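Long-range contacts in branched-chain-amino-acid aminotransferase (Deinococcus radiodurans, PDB 3UYY), which probably catalyses the pyridoxal-phosphate-dependent transfer of the amino group of leucine, valine or isoleucine to 2-oxoglutarate, making glutamate: residues K80-A85 and G139-L144; L38-H43 and F163-F168. All coordinates share one frame; numbering follows the deposited sequence.

Contact 1. Residues K80-A85 and G139-L144; sequences KAYRCA and GGSLYL
The Y82 ring meets S141 obliquely: CB of S141 lies 3.9 Å from Y82 CD2 and almost as near CE2. Y82 also pairs edge-to-face with Y345. The Y143 ring is met just as obliquely by the K80 chain, CG of K80 standing 4.2 Å from Y143 CD1, while F31 makes an edge-to-face pair with that ring. K80 is the long rod between the two. With CG beside its backbone N (chi1 -53°) and the rest fully extended, its methylenes run past the S141 hydroxyl, CD of K80 reaching 3.1 Å from S141 OG, and its NZ goes on to a weak hydrogen bond with the carbonyl of T304. The backbones are tied at the hydrogen-bonded pair A81 and L142. A81 N gives a bond of 3.1 Å to L142 O, and L142 N returns a nearly straight one of 3.3 Å to A81 O. On the face away from K80 and Y143, the A81 and L142 CB atoms sit 4.3 Å apart, and A81 packs on V126 of helix 115-129. This is antiparallel pairing inside the sheet of a class-IV aminotransferase, close to the substrate site: Y143 OH hydrogen-bonds R145, which, like T304, binds L-glutamate.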
ATOM      1  N   LYS B  80      21.231 -10.462   1.305  1.00 22.06           N
ATOM      2  CA  LYS B  80      21.794 -11.576   2.044  1.00 23.15           C
ATOM      3  C   LYS B  80      23.277 -11.475   2.379  1.00 24.39           C
ATOM      4  O   LYS B  80      24.024 -10.632   1.845  1.00 23.91           O
ATOM      5  CB  LYS B  80      21.575 -12.877   1.279  1.00 27.65           C
ATOM      6  CG  LYS B  80      20.143 -13.165   0.872  1.00 27.18           C
ATOM      7  CD  LYS B  80      20.091 -14.396  -0.021  1.00 26.92           C
ATOM      8  CE  LYS B  80      18.667 -14.824  -0.257  1.00 28.57           C
ATOM      9  NZ  LYS B  80      18.559 -16.107  -1.004  1.00 27.12           N
ATOM     10  N   ALA B  81      23.667 -12.364   3.290  1.00 18.55           N
ATOM     11  CA  ALA B  81      25.019 -12.513   3.765  1.00 17.71           C
ATOM     12  C   ALA B  81      25.316 -13.967   3.418  1.00 17.95           C
ATOM     13  O   ALA B  81      24.454 -14.848   3.571  1.00 17.96           O
ATOM     14  CB  ALA B  81      25.068 -12.315   5.268  1.00 20.01           C
ATOM     15  N   TYR B  82      26.523 -14.228   2.951  1.00 23.28           N
ATOM     16  CA  TYR B  82      26.856 -15.577   2.588  1.00 24.19           C
ATOM     17  C   TYR B  82      28.137 -16.031   3.260  1.00 27.45           C
ATOM     18  O   TYR B  82      29.028 -15.224   3.548  1.00 28.02           O
ATOM     19  CB  TYR B  82      27.001 -15.679   1.064  1.00 28.32           C
ATOM     20  CG  TYR B  82      25.840 -15.106   0.268  1.00 27.52           C
ATOM     21  CD1 TYR B  82      25.731 -13.738   0.036  1.00 26.84           C
ATOM     22  CD2 TYR B  82      24.849 -15.941  -0.249  1.00 26.99           C
ATOM     23  CE1 TYR B  82      24.659 -13.215  -0.694  1.00 28.70           C
ATOM     24  CE2 TYR B  82      23.782 -15.431  -0.976  1.00 26.39           C
ATOM     25  CZ  TYR B  82      23.692 -14.073  -1.196  1.00 27.78           C
ATOM     26  OH  TYR B  82      22.641 -13.582  -1.938  1.00 43.91           O
ATOM     27  N   ARG B  83      28.220 -17.327   3.527  1.00 18.67           N
ATOM     28  CA  ARG B  83      29.418 -17.883   4.129  1.00 19.27           C
ATOM     29  C   ARG B  83      30.281 -18.366   2.974  1.00 20.09           C
ATOM     30  O   ARG B  83      29.805 -19.088   2.096  1.00 20.43           O
ATOM     31  CB  ARG B  83      29.085 -19.063   5.040  1.00 29.08           C
ATOM     32  CG  ARG B  83      30.323 -19.788   5.563  1.00 29.60           C
ATOM     33  CD  ARG B  83      31.087 -18.965   6.597  1.00 28.73           C
ATOM     34  NE  ARG B  83      30.383 -18.926   7.879  1.00 26.44           N
ATOM     35  CZ  ARG B  83      30.790 -18.243   8.948  1.00 27.50           C
ATOM     36  NH1 ARG B  83      31.900 -17.527   8.908  1.00 27.95           N
ATOM     37  NH2 ARG B  83      30.085 -18.286  10.067  1.00 29.21           N
ATOM     38  N   CYS B  84      31.542 -17.953   2.959  1.00 35.01           N
ATOM     39  CA  CYS B  84      32.446 -18.366   1.896  1.00 36.70           C
ATOM     40  C   CYS B  84      33.159 -19.634   2.305  1.00 37.41           C
ATOM     41  O   CYS B  84      33.056 -20.066   3.455  1.00 37.21           O
ATOM     42  CB  CYS B  84      33.466 -17.274   1.614  1.00 30.68           C
ATOM     43  SG  CYS B  84      32.715 -15.685   1.211  1.00 30.68           S
ATOM     44  N   ALA B  85      33.884 -20.228   1.360  1.00 53.40           N
ATOM     45  CA  ALA B  85      34.620 -21.459   1.616  1.00 54.51           C
ATOM     46  C   ALA B  85      35.772 -21.203   2.572  1.00 54.95           C
ATOM     47  O   ALA B  85      36.031 -22.007   3.470  1.00 56.42           O
ATOM     48  CB  ALA B  85      35.148 -22.039   0.311  1.00 40.87           C
ATOM     49  N   GLY B 139      23.993 -24.152   0.354  1.00 39.30           N
ATOM     50  CA  GLY B 139      23.245 -23.331  -0.579  1.00 41.00           C
ATOM     51  C   GLY B 139      22.307 -22.395   0.155  1.00 41.29           C
ATOM     52  O   GLY B 139      21.429 -21.776  -0.444  1.00 42.01           O
ATOM     53  N   GLY B 140      22.491 -22.285   1.464  1.00 34.39           N
ATOM     54  CA  GLY B 140      21.631 -21.414   2.243  1.00 33.01           C
ATOM     55  C   GLY B 140      22.284 -20.090   2.570  1.00 33.03           C
ATOM     56  O   GLY B 140      23.456 -19.863   2.267  1.00 34.00           O
ATOM     57  N   SER B 141      21.534 -19.201   3.197  1.00 24.95           N
ATOM     58  CA  SER B 141      22.098 -17.918   3.544  1.00 22.81           C
ATOM     59  C   SER B 141      21.314 -17.246   4.658  1.00 21.67           C
ATOM     60  O   SER B 141      20.312 -17.777   5.143  1.00 21.40           O
ATOM     61  CB  SER B 141      22.111 -17.018   2.313  1.00 13.27           C
ATOM     62  OG  SER B 141      20.791 -16.622   1.989  1.00 13.31           O
ATOM     63  N   LEU B 142      21.780 -16.066   5.053  1.00 21.79           N
ATOM     64  CA  LEU B 142      21.129 -15.298   6.093  1.00 21.09           C
ATOM     65  C   LEU B 142      20.467 -14.112   5.410  1.00 19.29           C
ATOM     66  O   LEU B 142      21.143 -13.258   4.830  1.00 20.31           O
ATOM     67  CB  LEU B 142      22.157 -14.825   7.119  1.00 19.14           C
ATOM     68  CG  LEU B 142      21.627 -14.175   8.397  1.00 19.23           C
ATOM     69  CD1 LEU B 142      20.638 -15.098   9.095  1.00 19.89           C
ATOM     70  CD2 LEU B 142      22.806 -13.864   9.305  1.00 21.50           C
ATOM     71  N   TYR B 143      19.140 -14.076   5.464  1.00 21.81           N
ATOM     72  CA  TYR B 143      18.365 -13.016   4.841  1.00 19.80           C
ATOM     73  C   TYR B 143      18.187 -11.834   5.784  1.00 19.93           C
ATOM     74  O   TYR B 143      17.793 -11.998   6.930  1.00 18.81           O
ATOM     75  CB  TYR B 143      16.995 -13.561   4.429  1.00 31.18           C
ATOM     76  CG  TYR B 143      16.110 -12.562   3.717  1.00 30.03           C
ATOM     77  CD1 TYR B 143      16.277 -12.285   2.361  1.00 29.76           C
ATOM     78  CD2 TYR B 143      15.099 -11.897   4.406  1.00 26.76           C
ATOM     79  CE1 TYR B 143      15.451 -11.367   1.709  1.00 27.04           C
ATOM     80  CE2 TYR B 143      14.276 -10.985   3.772  1.00 27.25           C
ATOM     81  CZ  TYR B 143      14.450 -10.717   2.428  1.00 28.06           C
ATOM     82  OH  TYR B 143      13.630  -9.778   1.829  1.00 29.76           O
ATOM     83  N   LEU B 144      18.471 -10.641   5.292  1.00 24.10           N
ATOM     84  CA  LEU B 144      18.331  -9.439   6.099  1.00 22.65           C
ATOM     85  C   LEU B 144      17.113  -8.660   5.628  1.00 22.96           C
ATOM     86  O   LEU B 144      16.942  -8.430   4.426  1.00 20.78           O
ATOM     87  CB  LEU B 144      19.588  -8.568   5.974  1.00 17.44           C
ATOM     88  CG  LEU B 144      20.866  -9.163   6.559  1.00 33.38           C
ATOM     89  CD1 LEU B 144      22.067  -8.343   6.140  1.00 33.38           C
ATOM     90  CD2 LEU B 144      20.754  -9.194   8.060  1.00 33.38           C
TER

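Contact 2. Residues L38-H43 and F163-F168; sequences LRYLAH and FIFSVF
Y40 and F165 bring their rings together on one face of the strand pair, the planes 69° apart and the centroids separated by 5.7 Å. The nearest approach is Y40 CE2 to F165 CD2, 3.5 Å, with the phenyl carbon near the plane of the tyrosine ring, at its edge. With CG anti to the backbone N in each (chi1 175° for Y40), the rings meet on that face, and both side chains touch A121 of helix 115-129. CB of A42 touches the F165 ring at its edge, and V167 CB comes within 4.2 Å of Y40 CB. This is regular antiparallel pairing of strands 39-45 and 162-172 in the seven-stranded sheet: A42 N to F165 O is 2.8 Å, and F165 N gives a bond back to A42 O. One carbonyl takes two donors. S166 OG bonds Y40 O at 2.8 Å, almost in line with the C=O, while V167 N comes to the same oxygen from above the carbonyl plane. An alanine at S166 would remove that hydroxyl and is likely to leave the Y40 carbonyl with V167 N as its one donor from strand 162-172. On the opposite face, I164 CG2 packs 3.5 Å from L41 CD1. At the far end, R39 CG lies against F168 CB, and the R39 guanidinium hydrogen-bonds the carbonyls of T36 and E56 and makes a salt bridge to E64 of the second subunit.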
ATOM      1  N   LEU B  38      19.080 -11.384  17.824  1.00 20.20           N
ATOM      2  CA  LEU B  38      18.997  -9.929  17.941  1.00 20.62           C
ATOM      3  C   LEU B  38      18.681  -9.157  16.652  1.00 20.30           C
ATOM      4  O   LEU B  38      19.077  -9.565  15.563  1.00 19.37           O
ATOM      5  CB  LEU B  38      20.320  -9.403  18.531  1.00 42.55           C
ATOM      6  CG  LEU B  38      20.759  -9.895  19.921  1.00 42.18           C
ATOM      7  CD1 LEU B  38      22.231  -9.549  20.181  1.00 16.10           C
ATOM      8  CD2 LEU B  38      19.880  -9.262  20.989  1.00 43.39           C
ATOM      9  N   ARG B  39      17.969  -8.040  16.804  1.00 27.26           N
ATOM     10  CA  ARG B  39      17.601  -7.146  15.706  1.00 27.05           C
ATOM     11  C   ARG B  39      18.077  -5.741  16.059  1.00 26.57           C
ATOM     12  O   ARG B  39      18.270  -5.416  17.238  1.00 26.29           O
ATOM     13  CB  ARG B  39      16.093  -7.043  15.537  1.00 64.95           C
ATOM     14  CG  ARG B  39      15.375  -8.324  15.375  1.00 64.13           C
ATOM     15  CD  ARG B  39      14.249  -8.372  16.365  1.00 32.41           C
ATOM     16  NE  ARG B  39      14.509  -9.392  17.362  1.00 32.41           N
ATOM     17  CZ  ARG B  39      14.644 -10.688  17.098  1.00 32.41           C
ATOM     18  NH1 ARG B  39      14.544 -11.132  15.858  1.00 32.41           N
ATOM     19  NH2 ARG B  39      14.868 -11.541  18.094  1.00 32.41           N
ATOM     20  N   TYR B  40      18.233  -4.907  15.038  1.00 29.80           N
ATOM     21  CA  TYR B  40      18.653  -3.531  15.234  1.00 27.61           C
ATOM     22  C   TYR B  40      17.364  -2.718  15.238  1.00 27.35           C
ATOM     23  O   TYR B  40      16.400  -3.064  14.541  1.00 29.31           O
ATOM     24  CB  TYR B  40      19.548  -3.085  14.081  1.00 25.20           C
ATOM     25  CG  TYR B  40      19.963  -1.628  14.108  1.00 25.66           C
ATOM     26  CD1 TYR B  40      21.129  -1.226  14.755  1.00 26.87           C
ATOM     27  CD2 TYR B  40      19.223  -0.662  13.426  1.00 25.20           C
ATOM     28  CE1 TYR B  40      21.552   0.092  14.712  1.00 44.20           C
ATOM     29  CE2 TYR B  40      19.638   0.654  13.375  1.00 44.20           C
ATOM     30  CZ  TYR B  40      20.803   1.027  14.015  1.00 44.20           C
ATOM     31  OH  TYR B  40      21.240   2.332  13.931  1.00 44.20           O
ATOM     32  N   LEU B  41      17.351  -1.641  16.015  1.00 31.57           N
ATOM     33  CA  LEU B  41      16.182  -0.790  16.128  1.00 31.25           C
ATOM     34  C   LEU B  41      16.619   0.651  16.346  1.00 31.07           C
ATOM     35  O   LEU B  41      17.462   0.942  17.201  1.00 31.45           O
ATOM     36  CB  LEU B  41      15.330  -1.244  17.309  1.00 56.38           C
ATOM     37  CG  LEU B  41      14.037  -0.474  17.560  1.00 45.07           C
ATOM     38  CD1 LEU B  41      13.068  -0.703  16.413  1.00 45.07           C
ATOM     39  CD2 LEU B  41      13.427  -0.945  18.862  1.00 45.07           C
ATOM     40  N   ALA B  42      16.039   1.554  15.569  1.00 39.16           N
ATOM     41  CA  ALA B  42      16.358   2.960  15.690  1.00 38.79           C
ATOM     42  C   ALA B  42      15.058   3.749  15.634  1.00 38.90           C
ATOM     43  O   ALA B  42      14.110   3.362  14.947  1.00 39.58           O
ATOM     44  CB  ALA B  42      17.292   3.387  14.570  1.00 54.52           C
ATOM     45  N   HIS B  43      15.018   4.854  16.368  1.00 38.86           N
ATOM     46  CA  HIS B  43      13.840   5.704  16.417  1.00 39.20           C
ATOM     47  C   HIS B  43      14.183   7.062  15.835  1.00 39.83           C
ATOM     48  O   HIS B  43      15.307   7.544  15.987  1.00 40.86           O
ATOM     49  CB  HIS B  43      13.385   5.889  17.867  1.00 30.66           C
ATOM     50  CG  HIS B  43      13.066   4.607  18.571  1.00 31.70           C
ATOM     51  ND1 HIS B  43      11.876   3.933  18.389  1.00 34.95           N
ATOM     52  CD2 HIS B  43      13.799   3.856  19.428  1.00 34.95           C
ATOM     53  CE1 HIS B  43      11.891   2.820  19.104  1.00 34.95           C
ATOM     54  NE2 HIS B  43      13.048   2.749  19.743  1.00 34.95           N
ATOM     55  N   PHE B 163       9.263   7.802  13.394  1.00 34.72           N
ATOM     56  CA  PHE B 163       9.514   6.627  12.561  1.00 33.65           C
ATOM     57  C   PHE B 163      10.402   5.615  13.268  1.00 33.95           C
ATOM     58  O   PHE B 163      11.063   5.924  14.258  1.00 34.06           O
ATOM     59  CB  PHE B 163      10.197   7.016  11.237  1.00  5.08           C
ATOM     60  CG  PHE B 163       9.430   8.015  10.419  1.00 24.08           C
ATOM     61  CD1 PHE B 163       9.490   9.376  10.720  1.00 24.08           C
ATOM     62  CD2 PHE B 163       8.616   7.593   9.375  1.00 24.08           C
ATOM     63  CE1 PHE B 163       8.742  10.299   9.986  1.00 24.08           C
ATOM     64  CE2 PHE B 163       7.866   8.502   8.639  1.00 24.08           C
ATOM     65  CZ  PHE B 163       7.926   9.855   8.940  1.00 24.08           C
ATOM     66  N   ILE B 164      10.418   4.401  12.735  1.00 26.24           N
ATOM     67  CA  ILE B 164      11.239   3.334  13.271  1.00 27.06           C
ATOM     68  C   ILE B 164      12.041   2.743  12.117  1.00 27.87           C
ATOM     69  O   ILE B 164      11.558   2.664  10.983  1.00 25.20           O
ATOM     70  CB  ILE B 164      10.370   2.214  13.909  1.00 21.12           C
ATOM     71  CG1 ILE B 164       9.860   2.660  15.285  1.00 17.53           C
ATOM     72  CG2 ILE B 164      11.175   0.915  14.018  1.00 17.53           C
ATOM     73  CD1 ILE B 164       9.108   1.578  16.057  1.00 42.73           C
ATOM     74  N   PHE B 165      13.276   2.360  12.407  1.00 28.88           N
ATOM     75  CA  PHE B 165      14.145   1.734  11.422  1.00 27.89           C
ATOM     76  C   PHE B 165      14.624   0.454  12.086  1.00 28.10           C
ATOM     77  O   PHE B 165      15.237   0.487  13.155  1.00 28.10           O
ATOM     78  CB  PHE B 165      15.336   2.632  11.076  1.00 24.37           C
ATOM     79  CG  PHE B 165      16.390   1.943  10.256  1.00 28.47           C
ATOM     80  CD1 PHE B 165      16.058   1.312   9.062  1.00 28.17           C
ATOM     81  CD2 PHE B 165      17.711   1.903  10.689  1.00 28.34           C
ATOM     82  CE1 PHE B 165      17.026   0.643   8.306  1.00 19.64           C
ATOM     83  CE2 PHE B 165      18.685   1.240   9.944  1.00 19.64           C
ATOM     84  CZ  PHE B 165      18.333   0.605   8.743  1.00 19.64           C
ATOM     85  N   SER B 166      14.349  -0.680  11.459  1.00 19.90           N
ATOM     86  CA  SER B 166      14.737  -1.941  12.055  1.00 17.68           C
ATOM     87  C   SER B 166      15.340  -2.904  11.053  1.00 18.38           C
ATOM     88  O   SER B 166      15.040  -2.864   9.860  1.00 18.25           O
ATOM     89  CB  SER B 166      13.514  -2.585  12.715  1.00 18.88           C
ATOM     90  OG  SER B 166      13.862  -3.742  13.447  1.00 19.49           O
ATOM     91  N   VAL B 167      16.202  -3.774  11.554  1.00 18.73           N
ATOM     92  CA  VAL B 167      16.829  -4.768  10.716  1.00 18.74           C
ATOM     93  C   VAL B 167      16.871  -6.081  11.457  1.00 19.26           C
ATOM     94  O   VAL B 167      17.517  -6.188  12.493  1.00 17.85           O
ATOM     95  CB  VAL B 167      18.289  -4.375  10.322  1.00 17.17           C
ATOM     96  CG1 VAL B 167      18.951  -5.530   9.589  1.00 17.17           C
ATOM     97  CG2 VAL B 167      18.288  -3.121   9.440  1.00 17.17           C
ATOM     98  N   PHE B 168      16.152  -7.073  10.936  1.00 25.77           N
ATOM     99  CA  PHE B 168      16.179  -8.393  11.524  1.00 24.41           C
ATOM    100  C   PHE B 168      16.601  -9.369  10.431  1.00 23.67           C
ATOM    101  O   PHE B 168      16.495  -9.065   9.237  1.00 20.65           O
ATOM    102  CB  PHE B 168      14.821  -8.756  12.153  1.00 30.28           C
ATOM    103  CG  PHE B 168      13.716  -9.012  11.168  1.00 31.66           C
ATOM    104  CD1 PHE B 168      13.532 -10.277  10.623  1.00 31.01           C
ATOM    105  CD2 PHE B 168      12.831  -7.998  10.816  1.00 30.56           C
ATOM    106  CE1 PHE B 168      12.486 -10.524   9.749  1.00 35.16           C
ATOM    107  CE2 PHE B 168      11.781  -8.242   9.939  1.00 35.16           C
ATOM    108  CZ  PHE B 168      11.610  -9.504   9.407  1.00 35.16           C
TER

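In the fold
Contact 1 is wholly buried and contact 2 mostly so, with L41 and H43 partly open. Both belong to one antiparallel sheet, in which strands 141-151 and 162-172 are neighbours; contact 1 joins 141-151 to 74-83 on one side, and contact 2 joins 162-172 to 39-45 on the other. Helix 115-129 packs against both. Contact 1 is the shorter pairing and lies nearer the centre of the chain, its polar chains leading toward the cofactor and substrate site. Contact 2 has more main-chain bonds and an aromatic pair where contact 1 has the small A81-L142 contact, and one end reaches the second subunit. Their centres are about 21 Å apart, and contact 1 is nested within the loop that contact 2 closes.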